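Local coordinates for prophage MuSo2, 43 kDa tail protein (PDB 3CDD), which probably serves as a structural component of the tail baseplate of a Mu-like prophage, in the manner of the Mu baseplate assembly protein GpP, at residues R208-K213 and K279-E284; S212-K217 and W271-S276. All blocks are in the same frame, centred on the assembly; numbering follows the deposited sequence. Where two conformers were deposited one is given.

Interaction 1 (R208-K213 and K279-E284)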
ATOM      1  N   ARG A 208      -6.733  -6.646 -18.509  1.00 29.96           N
ATOM      2  CA  ARG A 208      -5.950  -5.452 -18.139  1.00 31.64           C
ATOM      3  C   ARG A 208      -4.451  -5.693 -18.363  1.00 32.01           C
ATOM      4  O   ARG A 208      -3.725  -4.789 -18.771  1.00 32.01           O
ATOM      5  CB  ARG A 208      -6.204  -5.020 -16.681  1.00 31.25           C
ATOM      6  CG  ARG A 208      -7.532  -4.305 -16.446  1.00 31.98           C
ATOM      7  CD  ARG A 208      -7.905  -4.203 -14.941  1.00 32.19           C
ATOM      8  NE  ARG A 208      -9.337  -3.915 -14.745  1.00 30.42           N
ATOM      9  CZ  ARG A 208      -9.898  -2.702 -14.778  1.00 33.77           C
ATOM     10  NH1 ARG A 208      -9.151  -1.602 -14.970  1.00 31.21           N
ATOM     11  NH2 ARG A 208     -11.223  -2.586 -14.608  1.00 30.82           N
ATOM     12  N   GLN A 209      -4.005  -6.924 -18.130  1.00 31.87           N
ATOM     13  CA  GLN A 209      -2.581  -7.244 -18.220  1.00 33.14           C
ATOM     14  C   GLN A 209      -2.279  -8.209 -19.351  1.00 32.00           C
ATOM     15  O   GLN A 209      -1.206  -8.793 -19.398  1.00 32.59           O
ATOM     16  CB  GLN A 209      -2.048  -7.736 -16.868  1.00 32.80           C
ATOM     17  CG  GLN A 209      -2.151  -6.667 -15.782  1.00 35.80           C
ATOM     18  CD  GLN A 209      -1.785  -7.172 -14.393  1.00 36.95           C
ATOM     19  OE1 GLN A 209      -2.392  -8.122 -13.878  1.00 43.27           O
ATOM     20  NE2 GLN A 209      -0.794  -6.524 -13.768  1.00 40.52           N
ATOM     21  N   ARG A 210      -3.240  -8.343 -20.269  1.00 32.03           N
ATOM     22  CA  ARG A 210      -3.135  -9.194 -21.443  1.00 30.97           C
ATOM     23  C   ARG A 210      -2.774  -8.362 -22.644  1.00 31.43           C
ATOM     24  O   ARG A 210      -3.214  -7.184 -22.758  1.00 31.59           O
ATOM     25  CB  ARG A 210      -4.457  -9.938 -21.706  1.00 31.62           C
ATOM     26  CG  ARG A 210      -4.838 -10.993 -20.637  1.00 31.33           C
ATOM     27  CD  ARG A 210      -3.827 -12.082 -20.545  1.00 35.79           C
ATOM     28  NE  ARG A 210      -3.864 -12.953 -21.722  1.00 39.65           N
ATOM     29  CZ  ARG A 210      -4.734 -13.944 -21.892  1.00 39.55           C
ATOM     30  NH1 ARG A 210      -5.641 -14.204 -20.957  1.00 41.02           N
ATOM     31  NH2 ARG A 210      -4.705 -14.677 -22.997  1.00 39.12           N
ATOM     32  N   PHE A 211      -1.943  -8.936 -23.526  1.00 30.88           N
ATOM     33  CA  PHE A 211      -1.454  -8.201 -24.712  1.00 31.43           C
ATOM     34  C   PHE A 211      -1.473  -9.097 -25.933  1.00 31.54           C
ATOM     35  O   PHE A 211      -1.383 -10.301 -25.795  1.00 31.94           O
ATOM     36  CB  PHE A 211      -0.072  -7.578 -24.472  1.00 29.93           C
ATOM     37  CG  PHE A 211      -0.041  -6.614 -23.308  1.00 29.23           C
ATOM     38  CD1 PHE A 211       0.224  -7.076 -22.020  1.00 25.89           C
ATOM     39  CD2 PHE A 211      -0.297  -5.247 -23.498  1.00 25.42           C
ATOM     40  CE1 PHE A 211       0.246  -6.200 -20.934  1.00 26.21           C
ATOM     41  CE2 PHE A 211      -0.290  -4.380 -22.420  1.00 26.82           C
ATOM     42  CZ  PHE A 211      -0.022  -4.851 -21.128  1.00 26.82           C
ATOM     43  N   SER A 212      -1.622  -8.495 -27.113  1.00 32.31           N
ATOM     44  CA  SER A 212      -1.720  -9.226 -28.379  1.00 33.07           C
ATOM     45  C   SER A 212      -0.365  -9.683 -28.889  1.00 33.56           C
ATOM     46  O   SER A 212      -0.259 -10.682 -29.601  1.00 33.57           O
ATOM     47  CB  SER A 212      -2.419  -8.382 -29.456  1.00 33.07           C
ATOM     48  OG  SER A 212      -1.769  -7.138 -29.643  1.00 33.90           O
ATOM     49  N   LYS A 213       0.668  -8.932 -28.521  1.00 34.36           N
ATOM     50  CA  LYS A 213       2.030  -9.202 -28.969  1.00 33.95           C
ATOM     51  C   LYS A 213       3.043  -8.771 -27.911  1.00 33.75           C
ATOM     52  O   LYS A 213       2.994  -7.643 -27.415  1.00 33.80           O
ATOM     53  CB  LYS A 213       2.294  -8.476 -30.287  1.00 34.55           C
ATOM     54  CG  LYS A 213       3.515  -9.012 -31.054  1.00 33.76           C
ATOM     55  CD  LYS A 213       3.628  -8.375 -32.426  1.00 34.61           C
ATOM     56  CE  LYS A 213       2.924  -9.222 -33.479  1.00 34.70           C
ATOM     57  NZ  LYS A 213       3.008  -8.636 -34.847  1.00 33.16           N
ATOM     58  N   LYS A 279      -1.759 -14.336 -14.396  1.00 39.47           N
ATOM     59  CA  LYS A 279      -2.028 -13.136 -13.610  1.00 39.77           C
ATOM     60  C   LYS A 279      -3.386 -12.505 -13.961  1.00 39.11           C
ATOM     61  O   LYS A 279      -3.870 -11.604 -13.259  1.00 39.14           O
ATOM     62  CB  LYS A 279      -0.916 -12.122 -13.874  1.00 40.02           C
ATOM     63  CG  LYS A 279      -0.524 -11.267 -12.689  1.00 42.17           C
ATOM     64  CD  LYS A 279       0.944 -10.860 -12.834  1.00 45.45           C
ATOM     65  CE  LYS A 279       1.141  -9.375 -12.579  1.00 46.24           C
ATOM     66  NZ  LYS A 279       2.428  -8.912 -13.170  1.00 46.92           N
ATOM     67  N   SER A 280      -3.996 -12.984 -15.041  1.00 38.68           N
ATOM     68  CA  SER A 280      -5.234 -12.392 -15.532  0.50 38.40           C
ATOM     69  C   SER A 280      -6.454 -13.267 -15.272  1.00 38.40           C
ATOM     70  O   SER A 280      -7.577 -12.845 -15.504  1.00 38.60           O
ATOM     71  CB  SER A 280      -5.102 -12.062 -17.016  0.50 38.43           C
ATOM     72  OG  SER A 280      -4.005 -11.186 -17.233  0.50 37.77           O
ATOM     73  N   ASN A 281      -6.226 -14.486 -14.784  1.00 38.49           N
ATOM     74  CA  ASN A 281      -7.315 -15.400 -14.481  1.00 38.41           C
ATOM     75  C   ASN A 281      -7.259 -15.854 -13.025  1.00 37.94           C
ATOM     76  O   ASN A 281      -6.178 -16.106 -12.482  1.00 39.52           O
ATOM     77  CB  ASN A 281      -7.339 -16.570 -15.463  1.00 38.05           C
ATOM     78  CG  ASN A 281      -7.551 -16.123 -16.895  1.00 39.80           C
ATOM     79  OD1 ASN A 281      -8.313 -15.184 -17.173  1.00 39.80           O
ATOM     80  ND2 ASN A 281      -6.869 -16.791 -17.826  1.00 41.57           N
HETATM   81  N   MSE A 282      -8.414 -15.873 -12.367  1.00 36.34           N
HETATM   82  CA  MSE A 282      -8.525 -16.404 -11.008  1.00 34.52           C
HETATM   83  C   MSE A 282      -9.851 -17.145 -10.936  1.00 33.87           C
HETATM   84  O   MSE A 282     -10.848 -16.671 -11.479  1.00 31.42           O
HETATM   85  CB  MSE A 282      -8.441 -15.267  -9.965  1.00 34.90           C
HETATM   86  CG  MSE A 282      -8.630 -15.655  -8.470  1.00 36.69           C
HETATM   87 SE   MSE A 282     -10.524 -15.724  -7.861  0.50 36.18          SE
HETATM   88  CE  MSE A 282     -10.828 -13.862  -7.720  1.00 31.83           C
ATOM     89  N   ALA A 283      -9.837 -18.330 -10.314  1.00 32.66           N
ATOM     90  CA  ALA A 283     -11.063 -19.051  -9.982  1.00 32.39           C
ATOM     91  C   ALA A 283     -10.845 -19.784  -8.654  1.00 32.03           C
ATOM     92  O   ALA A 283      -9.873 -20.522  -8.506  1.00 31.82           O
ATOM     93  CB  ALA A 283     -11.444 -20.032 -11.084  1.00 32.03           C
ATOM     94  N   GLU A 284     -11.748 -19.565  -7.703  1.00 31.93           N
ATOM     95  CA  GLU A 284     -11.626 -20.110  -6.348  1.00 31.79           C
ATOM     96  C   GLU A 284     -12.926 -20.748  -5.937  1.00 31.09           C
ATOM     97  O   GLU A 284     -13.966 -20.070  -5.913  1.00 31.53           O
ATOM     98  CB  GLU A 284     -11.302 -18.994  -5.338  1.00 32.53           C
ATOM     99  CG  GLU A 284      -9.915 -18.479  -5.473  1.00 35.53           C
ATOM    100  CD  GLU A 284      -9.542 -17.428  -4.443  1.00 38.81           C
ATOM    101  OE1 GLU A 284     -10.391 -17.009  -3.608  1.00 38.18           O
ATOM    102  OE2 GLU A 284      -8.362 -17.030  -4.487  1.00 43.22           O
TER
HETATM  103  O   HOH W   1      -5.150  -8.886 -16.867  1.00 31.51           O

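Interaction 2 (S212-K217 and W271-S276)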
ATOM      1  N   SER A 212      -1.622  -8.495 -27.113  1.00 32.31           N
ATOM      2  CA  SER A 212      -1.720  -9.226 -28.379  1.00 33.07           C
ATOM      3  C   SER A 212      -0.365  -9.683 -28.889  1.00 33.56           C
ATOM      4  O   SER A 212      -0.259 -10.682 -29.601  1.00 33.57           O
ATOM      5  CB  SER A 212      -2.419  -8.382 -29.456  1.00 33.07           C
ATOM      6  OG  SER A 212      -1.769  -7.138 -29.643  1.00 33.90           O
ATOM      7  N   LYS A 213       0.668  -8.932 -28.521  1.00 34.36           N
ATOM      8  CA  LYS A 213       2.030  -9.202 -28.969  1.00 33.95           C
ATOM      9  C   LYS A 213       3.043  -8.771 -27.911  1.00 33.75           C
ATOM     10  O   LYS A 213       2.994  -7.643 -27.415  1.00 33.80           O
ATOM     11  CB  LYS A 213       2.294  -8.476 -30.287  1.00 34.55           C
ATOM     12  CG  LYS A 213       3.515  -9.012 -31.054  1.00 33.76           C
ATOM     13  CD  LYS A 213       3.628  -8.375 -32.426  1.00 34.61           C
ATOM     14  CE  LYS A 213       2.924  -9.222 -33.479  1.00 34.70           C
ATOM     15  NZ  LYS A 213       3.008  -8.636 -34.847  1.00 33.16           N
ATOM     16  N   PHE A 214       3.933  -9.692 -27.541  1.00 33.21           N
ATOM     17  CA  PHE A 214       5.043  -9.377 -26.638  1.00 32.81           C
ATOM     18  C   PHE A 214       6.330  -9.290 -27.455  1.00 32.72           C
ATOM     19  O   PHE A 214       6.768 -10.300 -28.019  1.00 32.97           O
ATOM     20  CB  PHE A 214       5.203 -10.451 -25.550  1.00 32.81           C
ATOM     21  CG  PHE A 214       4.060 -10.526 -24.572  1.00 32.66           C
ATOM     22  CD1 PHE A 214       2.901 -11.236 -24.884  1.00 33.60           C
ATOM     23  CD2 PHE A 214       4.153  -9.919 -23.326  1.00 32.74           C
ATOM     24  CE1 PHE A 214       1.825 -11.321 -23.973  1.00 32.56           C
ATOM     25  CE2 PHE A 214       3.089  -9.992 -22.412  1.00 33.65           C
ATOM     26  CZ  PHE A 214       1.924 -10.702 -22.741  1.00 33.56           C
ATOM     27  N   THR A 215       6.913  -8.091 -27.543  1.00 32.51           N
ATOM     28  CA  THR A 215       8.208  -7.905 -28.197  0.50 32.26           C
ATOM     29  C   THR A 215       9.299  -7.791 -27.135  1.00 32.17           C
ATOM     30  O   THR A 215       9.280  -6.877 -26.303  1.00 32.05           O
ATOM     31  CB  THR A 215       8.221  -6.648 -29.082  0.50 32.39           C
ATOM     32  OG1 THR A 215       7.674  -5.555 -28.347  0.50 32.69           O
ATOM     33  CG2 THR A 215       7.380  -6.843 -30.324  0.50 32.20           C
ATOM     34  N   ILE A 216      10.241  -8.735 -27.152  1.00 32.22           N
ATOM     35  CA  ILE A 216      11.347  -8.763 -26.190  1.00 32.00           C
ATOM     36  C   ILE A 216      12.631  -8.306 -26.868  1.00 32.14           C
ATOM     37  O   ILE A 216      13.031  -8.880 -27.879  1.00 32.10           O
ATOM     38  CB  ILE A 216      11.543 -10.177 -25.560  1.00 32.01           C
ATOM     39  CG1 ILE A 216      10.272 -10.639 -24.812  1.00 32.20           C
ATOM     40  CG2 ILE A 216      12.788 -10.221 -24.665  1.00 31.63           C
ATOM     41  CD1 ILE A 216       9.775  -9.720 -23.692  1.00 30.63           C
ATOM     42  N   LYS A 217      13.261  -7.276 -26.303  1.00 32.03           N
ATOM     43  CA  LYS A 217      14.474  -6.681 -26.867  1.00 32.40           C
ATOM     44  C   LYS A 217      15.659  -6.893 -25.933  1.00 32.67           C
ATOM     45  O   LYS A 217      15.545  -6.696 -24.720  1.00 32.91           O
ATOM     46  CB  LYS A 217      14.278  -5.178 -27.093  1.00 31.85           C
ATOM     47  CG  LYS A 217      13.045  -4.818 -27.894  1.00 31.99           C
ATOM     48  CD  LYS A 217      13.362  -4.222 -29.248  1.00 33.12           C
ATOM     49  CE  LYS A 217      13.433  -2.687 -29.189  1.00 33.68           C
ATOM     50  NZ  LYS A 217      12.122  -2.064 -28.798  1.00 32.51           N
ATOM     51  N   TRP A 271       7.545 -16.976 -21.799  1.00 40.28           N
ATOM     52  CA  TRP A 271       7.404 -16.852 -20.348  1.00 40.73           C
ATOM     53  C   TRP A 271       6.526 -15.650 -19.989  1.00 40.85           C
ATOM     54  O   TRP A 271       5.761 -15.696 -19.019  1.00 40.75           O
ATOM     55  CB  TRP A 271       8.783 -16.725 -19.677  1.00 41.34           C
ATOM     56  CG  TRP A 271       8.738 -16.122 -18.291  1.00 42.03           C
ATOM     57  CD1 TRP A 271       8.567 -14.796 -17.978  1.00 42.72           C
ATOM     58  CD2 TRP A 271       8.856 -16.815 -17.040  1.00 41.66           C
ATOM     59  NE1 TRP A 271       8.568 -14.629 -16.613  1.00 43.35           N
ATOM     60  CE2 TRP A 271       8.749 -15.848 -16.014  1.00 41.95           C
ATOM     61  CE3 TRP A 271       9.044 -18.158 -16.686  1.00 43.16           C
ATOM     62  CZ2 TRP A 271       8.816 -16.182 -14.655  1.00 42.38           C
ATOM     63  CZ3 TRP A 271       9.119 -18.494 -15.320  1.00 42.81           C
ATOM     64  CH2 TRP A 271       9.002 -17.507 -14.327  1.00 42.67           C
ATOM     65  N   GLU A 272       6.647 -14.585 -20.779  1.00 40.47           N
ATOM     66  CA  GLU A 272       5.931 -13.351 -20.529  1.00 40.67           C
ATOM     67  C   GLU A 272       4.441 -13.503 -20.808  1.00 40.65           C
ATOM     68  O   GLU A 272       3.608 -13.053 -20.008  1.00 40.54           O
ATOM     69  CB  GLU A 272       6.517 -12.218 -21.367  1.00 40.44           C
ATOM     70  CG  GLU A 272       6.578 -10.910 -20.617  1.00 41.26           C
ATOM     71  CD  GLU A 272       7.668 -10.898 -19.567  1.00 41.73           C
ATOM     72  OE1 GLU A 272       8.860 -10.923 -19.942  1.00 41.52           O
ATOM     73  OE2 GLU A 272       7.329 -10.855 -18.365  1.00 42.50           O
ATOM     74  N   ARG A 273       4.118 -14.139 -21.942  1.00 40.71           N
ATOM     75  CA  ARG A 273       2.735 -14.477 -22.309  1.00 40.66           C
ATOM     76  C   ARG A 273       2.123 -15.400 -21.254  1.00 40.38           C
ATOM     77  O   ARG A 273       0.994 -15.194 -20.808  1.00 39.93           O
ATOM     78  CB  ARG A 273       2.681 -15.143 -23.694  1.00 40.52           C
ATOM     79  CG  ARG A 273       1.280 -15.575 -24.129  1.00 40.83           C
ATOM     80  CD  ARG A 273       1.284 -16.326 -25.446  1.00 40.93           C
ATOM     81  NE  ARG A 273       2.090 -17.543 -25.373  1.00 42.82           N
ATOM     82  CZ  ARG A 273       2.644 -18.148 -26.425  1.00 43.64           C
ATOM     83  NH1 ARG A 273       2.475 -17.653 -27.649  1.00 44.00           N
ATOM     84  NH2 ARG A 273       3.378 -19.240 -26.257  1.00 41.36           N
ATOM     85  N   GLN A 274       2.896 -16.395 -20.835  1.00 40.05           N
ATOM     86  CA  GLN A 274       2.430 -17.359 -19.854  1.00 40.20           C
ATOM     87  C   GLN A 274       2.168 -16.732 -18.487  1.00 39.93           C
ATOM     88  O   GLN A 274       1.219 -17.114 -17.799  1.00 39.75           O
ATOM     89  CB  GLN A 274       3.402 -18.542 -19.761  1.00 40.30           C
ATOM     90  CG  GLN A 274       2.735 -19.887 -20.005  1.00 41.98           C
ATOM     91  CD  GLN A 274       1.519 -19.805 -20.957  1.00 45.01           C
ATOM     92  OE1 GLN A 274       0.467 -20.411 -20.688  1.00 45.77           O
ATOM     93  NE2 GLN A 274       1.655 -19.050 -22.059  1.00 43.98           N
ATOM     94  N   ARG A 275       2.995 -15.760 -18.107  1.00 39.80           N
ATOM     95  CA  ARG A 275       2.830 -15.069 -16.833  1.00 40.12           C
ATOM     96  C   ARG A 275       1.612 -14.139 -16.819  1.00 39.96           C
ATOM     97  O   ARG A 275       0.936 -14.031 -15.798  1.00 39.95           O
ATOM     98  CB  ARG A 275       4.090 -14.280 -16.486  1.00 40.58           C
ATOM     99  CG  ARG A 275       3.973 -13.449 -15.212  1.00 42.14           C
ATOM    100  CD  ARG A 275       5.202 -12.589 -14.998  1.00 44.61           C
ATOM    101  NE  ARG A 275       6.290 -13.338 -14.375  1.00 45.94           N
ATOM    102  CZ  ARG A 275       6.516 -13.382 -13.064  1.00 46.72           C
ATOM    103  NH1 ARG A 275       5.729 -12.721 -12.219  1.00 47.02           N
ATOM    104  NH2 ARG A 275       7.535 -14.084 -12.595  1.00 46.82           N
ATOM    105  N   SER A 276       1.349 -13.469 -17.942  1.00 39.63           N
ATOM    106  CA  SER A 276       0.238 -12.526 -18.033  1.00 40.13           C
ATOM    107  C   SER A 276      -1.096 -13.265 -18.040  1.00 40.24           C
ATOM    108  O   SER A 276      -2.106 -12.737 -17.562  1.00 40.47           O
ATOM    109  CB  SER A 276       0.353 -11.635 -19.268  1.00 39.64           C
ATOM    110  OG  SER A 276       0.052 -12.348 -20.455  1.00 40.74           O
TER

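Interaction 1 (R208-K213 and K279-E284)
R210 and S280 make the tight half of this contact. The arginine chain is bent twice, with chi2 -62° and chi3 -71° turning CD and then NE, and its CG and CD methylenes lie against the serine hydroxymethyl group. In the conformer given, R210 CD comes within 3.4 Å of S280 OG, and R210 CG stands 3.8 Å from S280 CB. Serine suits the spot because it is small enough for the arginine chain to lie against it and still brings a hydroxyl. That buried hydroxyl is bound to the carbonyl of S276 near the end of helix 262-278, and S280 OG also accepts from a water 2.6 Å away. The same water accepts a hydrogen bond from Q209 N, likewise at 2.6 Å, and so ties the loop backbone to the serine. Arginine fits because its methylenes do the packing while its guanidinium continues to salt bridges with E245 and D243. Strand 281-288 belongs to the region related to the fourth domain of Mu GpP, of the phage-barrel clan; it pairs antiparallel with strand 200-206, which 208-213 follows. The exposed side is looser. Q209 and K279 cross obliquely, Q209 NE2 lying 3.6 Å from K279 CE. Long chains with polar ends suit such a place because their methylenes can touch while the ends stay at the surface.

Interaction 2 (S212-K217 and W271-S276)
E272 is the first residue of 271-276 to meet the strand, and it does so with its aliphatic part. Its CB and CG lie beside the F214 ring, E272 CG 3.8 Å from F214 CD2, while the bend at chi2 (73°) turns CD off the straight line of the chain. Its OE1 comes 4.0 Å from I216 CD1, a mere van der Waals approach. Glutamate works at this half-exposed edge because two methylenes can pack against one side of the ring before the charge begins. R273 follows, and its backbone lies over one face of the phenylalanine: CA stands 4.1 Å from the ring centroid, 28° off the normal, a CH-pi contact, with the amide N over the centre of the ring. Phenylalanine suits the place because its flat face can lie against the helix backbone. Here helix 262-278 packs on the small mixed sheet in which strand 213-217 lies between 239-242 and 251-255, the axes of the two segments 9.2 Å apart at 137°. F214 and I216, alternate residues of the middle strand, both point at the helix. The R273 chain leads away from F214 toward strand 239-242, where NH1 bonds the carbonyl of T242. One turn on, S276 brings OG to 3.4 Å from F214 CZ, obliquely to the ring; a small side chain lets the ring tip come this near the helix.

The loop of interaction 1 runs on into strand 213-217 of interaction 2, and helix 262-278 of interaction 2 passes on into strand 281-288 of interaction 1; the centres are 12 Å apart. Interaction 2 is the buried one: an aromatic and an aliphatic side chain from a small sheet meet the helix. Interaction 1 is only partly buried and more polar. Neither has a direct hydrogen bond between its segments, but interaction 1 has a water bridge. They meet at S276, whose CB packs on Q209 O at 3.2 Å and whose O packs against R210 CD at 3.5 Å. Near interaction 1, R208 also reaches a second subunit, pairing with its D79, whereas no other chain touches interaction 2.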